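Local coordinates for tail spike protein gp49 (PDB 4RU4) that serves as the tailspike of Pseudomonas phage LKA1 and acts as a lyase on the host O-specific polysaccharide, probably helping the virus through the cell envelope, at residues N334-S339 against Q352-S357; A375-G380 against Q418-L423; C278-A283 against V308-M313; R291-A296 against C328-G333. All coordinates share one frame; numbering follows the deposited sequence. Where two conformers were deposited one is given.

Interaction 1: N334-S339 against Q352-S357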
loop_
_atom_site.group_PDB
_atom_site.type_symbol
_atom_site.label_atom_id
_atom_site.label_comp_id
_atom_site.label_asym_id
_atom_site.label_seq_id
_atom_site.Cartn_x
_atom_site.Cartn_y
_atom_site.Cartn_z
ATOM N N ASN B 334 20.251 -11.406 -8.851
ATOM C CA ASN B 334 19.783 -11.217 -10.221
ATOM C C ASN B 334 18.348 -10.691 -10.319
ATOM O O ASN B 334 17.657 -10.957 -11.302
ATOM C CB ASN B 334 19.944 -12.506 -11.051
ATOM C CG ASN B 334 18.967 -13.600 -10.620
ATOM O OD1 ASN B 334 18.591 -13.678 -9.458
ATOM N ND2 ASN B 334 18.555 -14.445 -11.568
ATOM N N ALA B 335 17.890 -9.965 -9.293
ATOM C CA ALA B 335 16.548 -9.401 -9.281
ATOM C C ALA B 335 16.636 -7.952 -9.732
ATOM O O ALA B 335 17.574 -7.259 -9.368
ATOM C CB ALA B 335 15.929 -9.474 -7.860
ATOM N N GLU B 336 15.673 -7.494 -10.527
ATOM C CA GLU B 336 15.554 -6.059 -10.831
ATOM C C GLU B 336 14.098 -5.640 -10.826
ATOM O O GLU B 336 13.282 -6.311 -11.461
ATOM C CB GLU B 336 16.178 -5.717 -12.184
ATOM C CG GLU B 336 15.807 -4.327 -12.690
ATOM C CD GLU B 336 16.590 -3.881 -13.924
ATOM O OE1 GLU B 336 17.104 -4.727 -14.676
ATOM O OE2 GLU B 336 16.685 -2.659 -14.142
ATOM N N ASP B 337 13.760 -4.548 -10.129
ATOM C CA ASP B 337 12.406 -4.009 -10.229
ATOM C C ASP B 337 11.436 -5.026 -9.638
ATOM O O ASP B 337 10.469 -5.434 -10.271
ATOM C CB ASP B 337 12.024 -3.685 -11.693
ATOM C CG ASP B 337 10.714 -2.907 -11.806
ATOM O OD1 ASP B 337 10.308 -2.253 -10.818
ATOM O OD2 ASP B 337 10.085 -2.943 -12.888
ATOM N N CYS B 338 11.721 -5.469 -8.423
ATOM C CA CYS B 338 10.811 -6.381 -7.732
ATOM C C CYS B 338 10.508 -5.802 -6.356
ATOM O O CYS B 338 11.233 -4.933 -5.875
ATOM C CB CYS B 338 11.475 -7.737 -7.548
ATOM S SG CYS B 338 11.737 -8.679 -9.057
ATOM N N SER B 339 9.465 -6.311 -5.683
ATOM C CA SER B 339 9.111 -5.765 -4.373
ATOM C C SER B 339 8.307 -6.723 -3.514
ATOM O O SER B 339 7.687 -7.675 -4.031
ATOM C CB SER B 339 8.314 -4.442 -4.513
ATOM O OG SER B 339 7.141 -4.598 -5.322
ATOM N N GLN B 352 19.014 -6.949 -2.598
ATOM C CA GLN B 352 20.030 -7.513 -3.471
ATOM C C GLN B 352 19.629 -7.151 -4.909
ATOM O O GLN B 352 18.451 -6.926 -5.189
ATOM C CB GLN B 352 20.066 -9.051 -3.328
ATOM C CG GLN B 352 20.220 -9.530 -1.903
ATOM C CD GLN B 352 20.579 -10.999 -1.777
ATOM O OE1 GLN B 352 21.158 -11.589 -2.686
ATOM N NE2 GLN B 352 20.257 -11.595 -0.609
ATOM N N GLY B 353 20.583 -7.138 -5.833
ATOM C CA GLY B 353 20.245 -6.923 -7.235
ATOM C C GLY B 353 20.138 -5.450 -7.577
ATOM O O GLY B 353 21.092 -4.714 -7.394
ATOM N N LYS B 354 18.980 -5.010 -8.055
ATOM C CA LYS B 354 18.821 -3.624 -8.534
ATOM C C LYS B 354 17.375 -3.201 -8.458
ATOM O O LYS B 354 16.509 -3.952 -8.880
ATOM C CB LYS B 354 19.285 -3.511 -9.998
ATOM C CG LYS B 354 18.970 -2.126 -10.669
ATOM C CD LYS B 354 19.647 -1.989 -12.060
ATOM C CE LYS B 354 19.179 -0.749 -12.832
ATOM N NZ LYS B 354 19.829 -0.728 -14.207
ATOM N N ASP B 355 17.113 -1.993 -7.950
ATOM C CA ASP B 355 15.753 -1.436 -7.916
ATOM C C ASP B 355 14.779 -2.347 -7.162
ATOM O O ASP B 355 13.851 -2.926 -7.749
ATOM C CB ASP B 355 15.241 -1.119 -9.338
ATOM C CG ASP B 355 16.059 -0.021 -10.015
ATOM O OD1 ASP B 355 16.817 0.684 -9.310
ATOM O OD2 ASP B 355 15.959 0.127 -11.253
ATOM N N ILE B 356 14.994 -2.462 -5.857
ATOM C CA ILE B 356 14.180 -3.322 -4.996
ATOM C C ILE B 356 13.490 -2.488 -3.904
ATOM O O ILE B 356 14.105 -1.601 -3.324
ATOM C CB ILE B 356 15.083 -4.330 -4.301
ATOM C CG1 ILE B 356 15.839 -5.187 -5.332
ATOM C CG2 ILE B 356 14.287 -5.163 -3.269
ATOM C CD1 ILE B 356 14.986 -5.916 -6.351
ATOM N N SER B 357 12.213 -2.766 -3.613
ATOM C CA SER B 357 11.509 -1.973 -2.603
ATOM C C SER B 357 10.739 -2.885 -1.657
ATOM O O SER B 357 10.278 -3.967 -2.072
ATOM C CB SER B 357 10.543 -0.979 -3.262
ATOM O OG SER B 357 11.145 -0.344 -4.387
HETATM O O HOH W 1 14.446 -1.251 -12.916
HETATM O O HOH W 2 19.018 -3.372 -16.282
HETATM O O HOH W 3 11.244 -1.907 -6.582
#
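Glu336 and Lys354 each carry CG anti to the backbone N (chi1 167° and 172°) and, with chains extended beyond CG, lie side by side and point the same way. They belong to adjacent turns of the parallel beta-helix of a pectate lyase-like domain, at a corner where one coil stacks in parallel on the last. Glu336 OE2 runs beside the lysine methylenes, 3.4 Å from Lys354 CE, whereas its 3.7 Å separation from Lys354 NZ makes only a long salt bridge. The long aliphatic chain suits this place: it lines the carboxylate and still delivers its ammonium group to Gln418, while Glu336 OE1 pairs with Arg309. Asp355 OD2 stands 4.1 Å from Glu336 OE2, and a water that donates to both oxygens probably eases their repulsion, as may Arg430 of the second subunit, which binds Asp355 OD1. Beneath these polar ends the backbones bond in parallel register. Lys354 N donates to Ala335 O at 3.0 Å, and Asp337 N to Lys354 O at 3.1 Å. Gly353 precedes this join with backbone angles that call for glycine, and there is no room for a CB beside Ala335 O. The other sheet face, that of Cys338 and Ile356, is apolar and packs on Phe331. Here the branched Ile356 sends CD1 to within 4.0 Å of Ala335 CB, and the same methyl lies 4.1 Å from Cys338 CB. At the corner, one water donates to Cys338 O and Asp355 O and is also hydrogen-bonded to Ser357 OG, 2.7 Å away.

Interaction 2: A375-G380 against Q418-L423; sequences AEILGG and QPCNFL
Gly380 meets the segment 418-423 most tightly, gripped through both ends of its backbone. Its N donates to Pro419 O at 2.8 Å, and its O accepts from Asn421 N at 2.7 Å, both bonds being nearly straight (163°). Together they form the parallel bridge between Gly380 and Cys420. Glycine suits Gly380 by its backbone angles alone, whereas at Gly379 it also permits the close approach, since a CB there would run into Gln418 O. The bare Gly379 CA instead receives Cys420 SG at 3.8 Å. Beside it, Ile377 turns its CG2, the branch anti to the backbone N, onto the same sulfur at 3.6 Å, and this methyl also reaches Phe422 CZ at 4.3 Å, obliquely to the ring. The cysteine sulfur, a methyl of the branched isoleucine and the aromatic tip thus fill a buried apolar patch, which the rings of Phe382 and Trp351 extend around Phe422. The side chains of Gln418 and Pro419 form the looser part. Gln418 N still bonds to Leu378 O at 3.1 Å, but the two side chains beyond merely cross, with Leu378 CD2 3.8 Å from Gln418 NE2. The glutamine is partly exposed, and its OE1 goes to Lys354. Pro419 is exposed with its CB directed away, leaving the bonding to its carbonyl. A tight glycine bend that turns the chain into a strand pairing in parallel with one of the next coil fits the stacked turns of a pectate lyase-like parallel beta-helix.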
loop_
_atom_site.group_PDB
_atom_site.type_symbol
_atom_site.label_atom_id
_atom_site.label_comp_id
_atom_site.label_asym_id
_atom_site.label_seq_id
_atom_site.Cartn_x
_atom_site.Cartn_y
_atom_site.Cartn_z
ATOM N N ALA B 375 23.092 -7.819 0.021
ATOM C CA ALA B 375 24.134 -8.630 -0.613
ATOM C C ALA B 375 24.047 -8.374 -2.101
ATOM O O ALA B 375 22.968 -8.024 -2.586
ATOM C CB ALA B 375 23.913 -10.121 -0.340
ATOM N N GLU B 376 25.148 -8.555 -2.818
ATOM C CA GLU B 376 25.084 -8.664 -4.272
ATOM C C GLU B 376 24.385 -7.454 -4.880
ATOM O O GLU B 376 23.495 -7.583 -5.750
ATOM C CB GLU B 376 24.397 -9.994 -4.686
ATOM C CG GLU B 376 25.063 -11.236 -4.062
ATOM C CD GLU B 376 24.545 -12.588 -4.604
ATOM O OE1 GLU B 376 23.394 -12.658 -5.106
ATOM O OE2 GLU B 376 25.280 -13.602 -4.482
ATOM N N ILE B 377 24.781 -6.270 -4.404
ATOM C CA ILE B 377 24.209 -5.013 -4.879
ATOM C C ILE B 377 24.846 -4.642 -6.223
ATOM O O ILE B 377 26.030 -4.293 -6.288
ATOM C CB ILE B 377 24.394 -3.866 -3.838
ATOM C CG1 ILE B 377 23.593 -4.187 -2.557
ATOM C CG2 ILE B 377 23.974 -2.522 -4.425
ATOM C CD1 ILE B 377 22.057 -4.228 -2.757
ATOM N N LEU B 378 24.063 -4.725 -7.296
ATOM C CA LEU B 378 24.536 -4.299 -8.613
ATOM C C LEU B 378 24.574 -2.760 -8.677
ATOM O O LEU B 378 25.498 -2.144 -9.245
ATOM C CB LEU B 378 23.628 -4.848 -9.731
ATOM C CG LEU B 378 24.079 -4.531 -11.163
ATOM C CD1 LEU B 378 25.365 -5.288 -11.513
ATOM C CD2 LEU B 378 22.987 -4.837 -12.202
ATOM N N GLY B 379 23.567 -2.151 -8.066
ATOM C CA GLY B 379 23.356 -0.721 -8.166
ATOM C C GLY B 379 21.889 -0.393 -8.355
ATOM O O GLY B 379 21.024 -1.280 -8.407
ATOM N N GLY B 380 21.589 0.899 -8.414
ATOM C CA GLY B 380 20.206 1.341 -8.528
ATOM C C GLY B 380 19.643 1.786 -7.190
ATOM O O GLY B 380 20.368 2.254 -6.321
ATOM N N GLN B 418 26.859 0.230 -10.771
ATOM C CA GLN B 418 25.982 1.360 -11.005
ATOM C C GLN B 418 25.784 2.162 -9.705
ATOM O O GLN B 418 25.844 1.600 -8.617
ATOM C CB GLN B 418 24.642 0.873 -11.572
ATOM C CG GLN B 418 24.771 0.123 -12.914
ATOM C CD GLN B 418 23.437 -0.493 -13.388
ATOM O OE1 GLN B 418 22.360 0.002 -13.063
ATOM N NE2 GLN B 418 23.521 -1.581 -14.157
ATOM N N PRO B 419 25.566 3.480 -9.818
ATOM C CA PRO B 419 25.347 4.297 -8.621
ATOM C C PRO B 419 24.235 3.691 -7.755
ATOM O O PRO B 419 23.246 3.189 -8.321
ATOM C CB PRO B 419 24.895 5.639 -9.201
ATOM C CG PRO B 419 25.577 5.712 -10.535
ATOM C CD PRO B 419 25.533 4.286 -11.056
ATOM N N CYS B 420 24.405 3.728 -6.428
ATOM C CA CYS B 420 23.427 3.155 -5.487
ATOM C C CYS B 420 22.710 4.242 -4.719
ATOM O O CYS B 420 23.350 5.162 -4.233
ATOM C CB CYS B 420 24.143 2.286 -4.450
ATOM S SG CYS B 420 25.010 0.880 -5.141
ATOM N N ASN B 421 21.388 4.116 -4.577
ATOM C CA ASN B 421 20.628 5.029 -3.718
ATOM C C ASN B 421 19.913 4.194 -2.656
ATOM O O ASN B 421 19.111 3.334 -2.991
ATOM C CB ASN B 421 19.583 5.774 -4.550
ATOM C CG ASN B 421 20.174 6.414 -5.759
ATOM O OD1 ASN B 421 21.156 7.138 -5.662
ATOM N ND2 ASN B 421 19.598 6.142 -6.915
ATOM N N PHE B 422 20.234 4.407 -1.388
ATOM C CA PHE B 422 19.547 3.689 -0.327
ATOM C C PHE B 422 18.604 4.652 0.359
ATOM O O PHE B 422 19.044 5.672 0.922
ATOM C CB PHE B 422 20.573 3.106 0.662
ATOM C CG PHE B 422 21.416 2.036 0.050
ATOM C CD1 PHE B 422 20.895 0.759 -0.117
ATOM C CD2 PHE B 422 22.686 2.310 -0.444
ATOM C CE1 PHE B 422 21.637 -0.225 -0.727
ATOM C CE2 PHE B 422 23.439 1.301 -1.022
ATOM C CZ PHE B 422 22.900 0.045 -1.174
ATOM N N LEU B 423 17.311 4.341 0.291
ATOM C CA LEU B 423 16.271 5.273 0.745
ATOM C C LEU B 423 15.461 4.676 1.864
ATOM O O LEU B 423 14.889 3.592 1.690
ATOM C CB LEU B 423 15.288 5.586 -0.400
ATOM C CG LEU B 423 15.926 5.929 -1.752
ATOM C CD1 LEU B 423 14.881 6.149 -2.832
ATOM C CD2 LEU B 423 16.879 7.127 -1.647
#

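Interaction 3: C278-A283 against V308-M313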
loop_
_atom_site.group_PDB
_atom_site.type_symbol
_atom_site.label_atom_id
_atom_site.label_comp_id
_atom_site.label_asym_id
_atom_site.label_seq_id
_atom_site.Cartn_x
_atom_site.Cartn_y
_atom_site.Cartn_z
ATOM N N CYS B 278 12.200 -15.594 -13.450
ATOM C CA CYS B 278 10.815 -15.354 -13.816
ATOM C C CYS B 278 10.581 -13.874 -14.063
ATOM O O CYS B 278 11.319 -13.022 -13.539
ATOM C CB CYS B 278 9.858 -15.803 -12.706
ATOM S SG CYS B 278 9.650 -17.605 -12.496
ATOM N N HIS B 279 9.521 -13.563 -14.803
ATOM C CA HIS B 279 9.239 -12.177 -15.180
ATOM C C HIS B 279 7.723 -11.993 -15.073
ATOM O O HIS B 279 6.980 -12.855 -15.535
ATOM C CB HIS B 279 9.776 -11.949 -16.612
ATOM C CG HIS B 279 9.796 -10.507 -17.064
ATOM N ND1 HIS B 279 10.891 -9.939 -17.689
ATOM C CD2 HIS B 279 8.843 -9.542 -17.032
ATOM C CE1 HIS B 279 10.619 -8.680 -17.995
ATOM N NE2 HIS B 279 9.381 -8.414 -17.613
ATOM N N ASP B 280 7.273 -10.911 -14.429
ATOM C CA ASP B 280 5.855 -10.667 -14.144
ATOM C C ASP B 280 5.304 -11.637 -13.085
ATOM O O ASP B 280 5.985 -12.573 -12.675
ATOM C CB ASP B 280 4.965 -10.684 -15.413
ATOM C CG ASP B 280 4.725 -9.294 -15.994
ATOM O OD1 ASP B 280 5.698 -8.525 -16.116
ATOM O OD2 ASP B 280 3.553 -8.971 -16.345
ATOM N N GLY B 281 4.076 -11.402 -12.649
ATOM C CA GLY B 281 3.452 -12.304 -11.693
ATOM C C GLY B 281 3.922 -12.078 -10.271
ATOM O O GLY B 281 4.348 -10.975 -9.899
ATOM N N GLY B 282 3.803 -13.128 -9.451
ATOM C CA GLY B 282 4.189 -13.040 -8.057
ATOM C C GLY B 282 3.266 -13.832 -7.141
ATOM O O GLY B 282 2.573 -14.730 -7.597
ATOM N N ALA B 283 3.283 -13.493 -5.856
ATOM C CA ALA B 283 2.541 -14.237 -4.828
ATOM C C ALA B 283 1.608 -13.289 -4.101
ATOM O O ALA B 283 1.977 -12.165 -3.788
ATOM C CB ALA B 283 3.512 -14.864 -3.823
ATOM N N VAL B 308 15.304 -11.813 -12.677
ATOM C CA VAL B 308 13.964 -11.911 -12.172
ATOM C C VAL B 308 13.416 -10.487 -12.149
ATOM O O VAL B 308 13.984 -9.632 -11.455
ATOM C CB VAL B 308 14.007 -12.465 -10.737
ATOM C CG1 VAL B 308 12.614 -12.391 -10.098
ATOM C CG2 VAL B 308 14.570 -13.879 -10.740
ATOM N N ARG B 309 12.324 -10.221 -12.874
ATOM C CA ARG B 309 11.835 -8.836 -12.992
ATOM C C ARG B 309 10.331 -8.682 -12.862
ATOM O O ARG B 309 9.591 -9.515 -13.350
ATOM C CB ARG B 309 12.257 -8.237 -14.340
ATOM C CG ARG B 309 13.776 -8.030 -14.477
ATOM C CD ARG B 309 14.033 -7.082 -15.630
ATOM N NE ARG B 309 15.446 -6.742 -15.848
ATOM C CZ ARG B 309 16.281 -7.431 -16.619
ATOM N NH1 ARG B 309 15.889 -8.544 -17.251
ATOM N NH2 ARG B 309 17.522 -6.995 -16.781
ATOM N N ASN B 310 9.902 -7.571 -12.259
ATOM C CA ASN B 310 8.472 -7.263 -12.059
ATOM C C ASN B 310 7.756 -8.412 -11.385
ATOM O O ASN B 310 6.614 -8.727 -11.709
ATOM C CB ASN B 310 7.741 -6.846 -13.358
ATOM C CG ASN B 310 6.348 -6.231 -13.082
ATOM O OD1 ASN B 310 6.159 -5.505 -12.102
ATOM N ND2 ASN B 310 5.362 -6.582 -13.912
ATOM N N VAL B 311 8.428 -9.034 -10.420
ATOM C CA VAL B 311 7.774 -10.051 -9.598
ATOM C C VAL B 311 7.425 -9.398 -8.266
ATOM O O VAL B 311 8.272 -8.771 -7.616
ATOM C CB VAL B 311 8.627 -11.346 -9.437
ATOM C CG1 VAL B 311 7.859 -12.392 -8.623
ATOM C CG2 VAL B 311 9.034 -11.914 -10.827
ATOM N N ARG B 312 6.147 -9.491 -7.901
ATOM C CA ARG B 312 5.611 -8.718 -6.796
ATOM C C ARG B 312 5.024 -9.645 -5.730
ATOM O O ARG B 312 4.135 -10.433 -6.027
ATOM C CB ARG B 312 4.542 -7.754 -7.331
ATOM C CG ARG B 312 5.015 -6.976 -8.543
ATOM C CD ARG B 312 6.068 -5.920 -8.121
ATOM N NE ARG B 312 6.520 -5.159 -9.284
ATOM C CZ ARG B 312 7.390 -4.146 -9.220
ATOM N NH1 ARG B 312 7.908 -3.779 -8.051
ATOM N NH2 ARG B 312 7.731 -3.495 -10.325
ATOM N N MET B 313 5.520 -9.553 -4.487
ATOM C CA MET B 313 4.963 -10.338 -3.398
ATOM C C MET B 313 4.061 -9.412 -2.581
ATOM O O MET B 313 4.523 -8.393 -2.064
ATOM C CB MET B 313 6.072 -10.890 -2.498
ATOM C CG MET B 313 7.319 -11.378 -3.228
ATOM S SD MET B 313 6.987 -12.547 -4.572
ATOM C CE MET B 313 8.671 -12.811 -5.106
HETATM O O HOH W 4 13.692 -10.563 -17.052
HETATM O O HOH W 5 3.865 -8.576 -11.416
#
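The tips of Asp280 and Asn310 meet at a corner of the coil, where Asn310 ND2 donates to Asp280 OD1 at 3.0 Å in an almost straight bond (170°). The amide points its N-H within its own plane, yet meets the oxygen from above the carboxylate plane, 70° out of it. The same OD1 pairs with Arg319 of the second subunit. At the other tip of the amide, Arg312 grips Asn310 OD1 side-on, with NE at 2.9 Å and NH2 at 3.1 Å, the two nitrogens arriving from opposite faces of the amide plane; Thr344 of the second subunit is hydrogen-bonded to this oxygen too. A bend at chi2 (-72°) starts the arginine chain on its way back to this residue. Asparagine suits the position because it offers a donor to the aspartate and an acceptor to the arginine at once. Backbone bonds run on both sides of the corner, among them Asp280 N to Arg309 O and Arg312 N to Gly281 O. Next to them, Arg309 CB lies over one face of the His279 ring, 4.1 Å from its centroid, a CH-pi contact, while a water links His279 ND1 to Arg309 NH1, which also donates to Gly168 O. A CB on Gly282 would run into Arg312 O; its bare CA instead packs against Val311 CG1 at 3.8 Å. The other valine methyl, CG2, tucks against Asp280 O at 3.6 Å. Beyond, Met313 SD rests 4.2 Å from Ala283 CB, and Met313 also packs on Phe275. The chemistry thus divides: methyls and sulfur fill the inside of the beta-helix, whereas the polar corner probably helps hold the trimer together.

Interaction 4: R291-A296 against C328-G333; sequences RRHAIA and CADFHG
Asp330 lies across His293, joining two loops that link strands in neighbouring turns of the parallel beta-helix. Its side chain can be followed outward over the histidine. CB sits over one face of the ring, offset toward the rim and 3.6 Å from His293 CG, a CH-pi contact; it also lies 3.4 Å from Ile295 O. The next atom, CG, is anti to the backbone N (chi1 172°), which places it 3.8 Å from His293 CD2, and the carboxylate it carries is stacked on the ring, the two planes 16° apart. At the tip, OD1 hangs near His293 NE2 but takes its hydrogen bond from His327, whose ring also stacks on His293. OD2 turns to Ala296, where only a methyl has to fit, 3.3 Å from Ala296 CB. Asp330 OD2 also accepts from His332 ND1 at 2.8 Å on its syn side, with the donor in the plane of its own ring. Both carboxylate oxygens thus have histidine partners that probably hold the rotation of the group. A flat carboxylate suits the place because it can stack and accept together. Its backbone is tied as well, Asp330 N donating to Ile295 O at 2.9 Å. Earlier in both segments, Ala294 N bonds to Cys328 O, and the small Ala294 lets its CB meet Cys328 SG at 3.7 Å.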
loop_
_atom_site.group_PDB
_atom_site.type_symbol
_atom_site.label_atom_id
_atom_site.label_comp_id
_atom_site.label_asym_id
_atom_site.label_seq_id
_atom_site.Cartn_x
_atom_site.Cartn_y
_atom_site.Cartn_z
ATOM N N ARG B 291 12.427 -23.062 6.312
ATOM C CA ARG B 291 13.557 -22.965 7.225
ATOM C C ARG B 291 14.415 -21.756 6.866
ATOM O O ARG B 291 14.724 -20.969 7.733
ATOM C CB ARG B 291 14.410 -24.250 7.227
ATOM C CG ARG B 291 15.492 -24.234 8.309
ATOM C CD ARG B 291 16.415 -25.465 8.274
ATOM N NE ARG B 291 17.275 -25.453 7.084
ATOM C CZ ARG B 291 18.468 -24.859 7.003
ATOM N NH1 ARG B 291 18.990 -24.210 8.052
ATOM N NH2 ARG B 291 19.141 -24.915 5.857
ATOM N N ARG B 292 14.757 -21.586 5.589
ATOM C CA ARG B 292 15.628 -20.458 5.214
ATOM C C ARG B 292 14.897 -19.227 4.642
ATOM O O ARG B 292 14.854 -18.178 5.289
ATOM C CB ARG B 292 16.762 -20.905 4.292
ATOM C CG ARG B 292 17.832 -21.693 5.081
ATOM C CD ARG B 292 19.041 -22.031 4.253
ATOM N NE ARG B 292 19.865 -20.860 3.961
ATOM C CZ ARG B 292 19.873 -20.214 2.795
ATOM N NH1 ARG B 292 19.066 -20.593 1.772
ATOM N NH2 ARG B 292 20.691 -19.163 2.658
ATOM N N HIS B 293 14.320 -19.353 3.449
ATOM C CA HIS B 293 13.644 -18.221 2.829
ATOM C C HIS B 293 12.212 -18.584 2.508
ATOM O O HIS B 293 11.984 -19.442 1.683
ATOM C CB HIS B 293 14.319 -17.855 1.524
ATOM C CG HIS B 293 15.773 -17.547 1.664
ATOM N ND1 HIS B 293 16.289 -16.858 2.745
ATOM C CD2 HIS B 293 16.825 -17.848 0.864
ATOM C CE1 HIS B 293 17.593 -16.719 2.585
ATOM N NE2 HIS B 293 17.944 -17.328 1.462
ATOM N N ALA B 294 11.259 -17.934 3.156
ATOM C CA ALA B 294 9.850 -18.250 2.910
ATOM C C ALA B 294 9.516 -18.021 1.440
ATOM O O ALA B 294 8.893 -18.852 0.791
ATOM C CB ALA B 294 8.937 -17.390 3.810
ATOM N N ILE B 295 9.871 -16.850 0.936
ATOM C CA ILE B 295 9.773 -16.580 -0.489
ATOM C C ILE B 295 11.156 -16.132 -0.931
ATOM O O ILE B 295 11.871 -15.427 -0.184
ATOM C CB ILE B 295 8.697 -15.513 -0.812
ATOM C CG1 ILE B 295 7.308 -16.003 -0.359
ATOM C CG2 ILE B 295 8.714 -15.144 -2.304
ATOM C CD1 ILE B 295 6.151 -15.028 -0.738
ATOM N N ALA B 296 11.553 -16.558 -2.130
ATOM C CA ALA B 296 12.857 -16.202 -2.660
ATOM C C ALA B 296 12.741 -15.965 -4.148
ATOM O O ALA B 296 11.740 -16.335 -4.764
ATOM C CB ALA B 296 13.848 -17.312 -2.398
ATOM N N CYS B 328 14.337 -13.917 6.076
ATOM C CA CYS B 328 13.132 -14.664 5.723
ATOM C C CYS B 328 12.609 -14.295 4.320
ATOM O O CYS B 328 12.239 -15.174 3.539
ATOM C CB CYS B 328 12.046 -14.394 6.760
ATOM S SG CYS B 328 10.426 -15.143 6.347
ATOM N N ALA B 329 12.557 -13.000 4.018
ATOM C CA ALA B 329 12.089 -12.542 2.699
ATOM C C ALA B 329 13.284 -12.346 1.793
ATOM O O ALA B 329 14.147 -11.537 2.102
ATOM C CB ALA B 329 11.315 -11.252 2.820
ATOM N N ASP B 330 13.345 -13.090 0.684
ATOM C CA ASP B 330 14.572 -13.092 -0.127
ATOM C C ASP B 330 14.378 -12.539 -1.552
ATOM O O ASP B 330 13.320 -12.695 -2.155
ATOM C CB ASP B 330 15.174 -14.519 -0.182
ATOM C CG ASP B 330 16.322 -14.621 -1.158
ATOM O OD1 ASP B 330 17.483 -14.346 -0.743
ATOM O OD2 ASP B 330 16.071 -14.929 -2.356
ATOM N N PHE B 331 15.393 -11.834 -2.045
ATOM C CA PHE B 331 15.666 -11.695 -3.469
ATOM C C PHE B 331 17.150 -12.028 -3.621
ATOM O O PHE B 331 17.961 -11.577 -2.806
ATOM C CB PHE B 331 15.508 -10.243 -3.935
ATOM C CG PHE B 331 14.102 -9.718 -3.894
ATOM C CD1 PHE B 331 13.134 -10.218 -4.759
ATOM C CD2 PHE B 331 13.765 -8.665 -3.042
ATOM C CE1 PHE B 331 11.844 -9.729 -4.739
ATOM C CE2 PHE B 331 12.465 -8.171 -3.028
ATOM C CZ PHE B 331 11.507 -8.695 -3.899
ATOM N N HIS B 332 17.530 -12.773 -4.658
ATOM C CA HIS B 332 18.962 -12.903 -4.999
ATOM C C HIS B 332 19.456 -11.749 -5.897
ATOM O O HIS B 332 18.663 -10.931 -6.395
ATOM C CB HIS B 332 19.245 -14.257 -5.680
ATOM C CG HIS B 332 19.390 -15.389 -4.720
ATOM N ND1 HIS B 332 18.473 -15.627 -3.715
ATOM C CD2 HIS B 332 20.336 -16.353 -4.609
ATOM C CE1 HIS B 332 18.859 -16.684 -3.018
ATOM N NE2 HIS B 332 19.975 -17.151 -3.548
ATOM N N GLY B 333 20.772 -11.658 -6.084
ATOM C CA GLY B 333 21.335 -10.542 -6.836
ATOM C C GLY B 333 21.009 -10.448 -8.312
ATOM O O GLY B 333 21.478 -9.522 -8.990
#

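Overall arrangement
From the N terminus, residues 278-283 open interaction 3 and 291-296 open interaction 4 before either has closed. The chain returns at 308-313 to close the first and at 328-333 to close the second, so these two contacts cross. They touch where Met313 packs on Ile295. The chain then passes straight into 334-339, and interaction 1 closes at 352-357. Interaction 2 follows in series, from 375-380 to 418-423. Interaction 1 stands between interactions 3 and 2 and touches both, while Gly333 of interaction 4 meets Glu376 of interaction 2. Successive turns of the beta-helix are thereby tied together, and interactions 1, 2 and 3 also touch the second subunit.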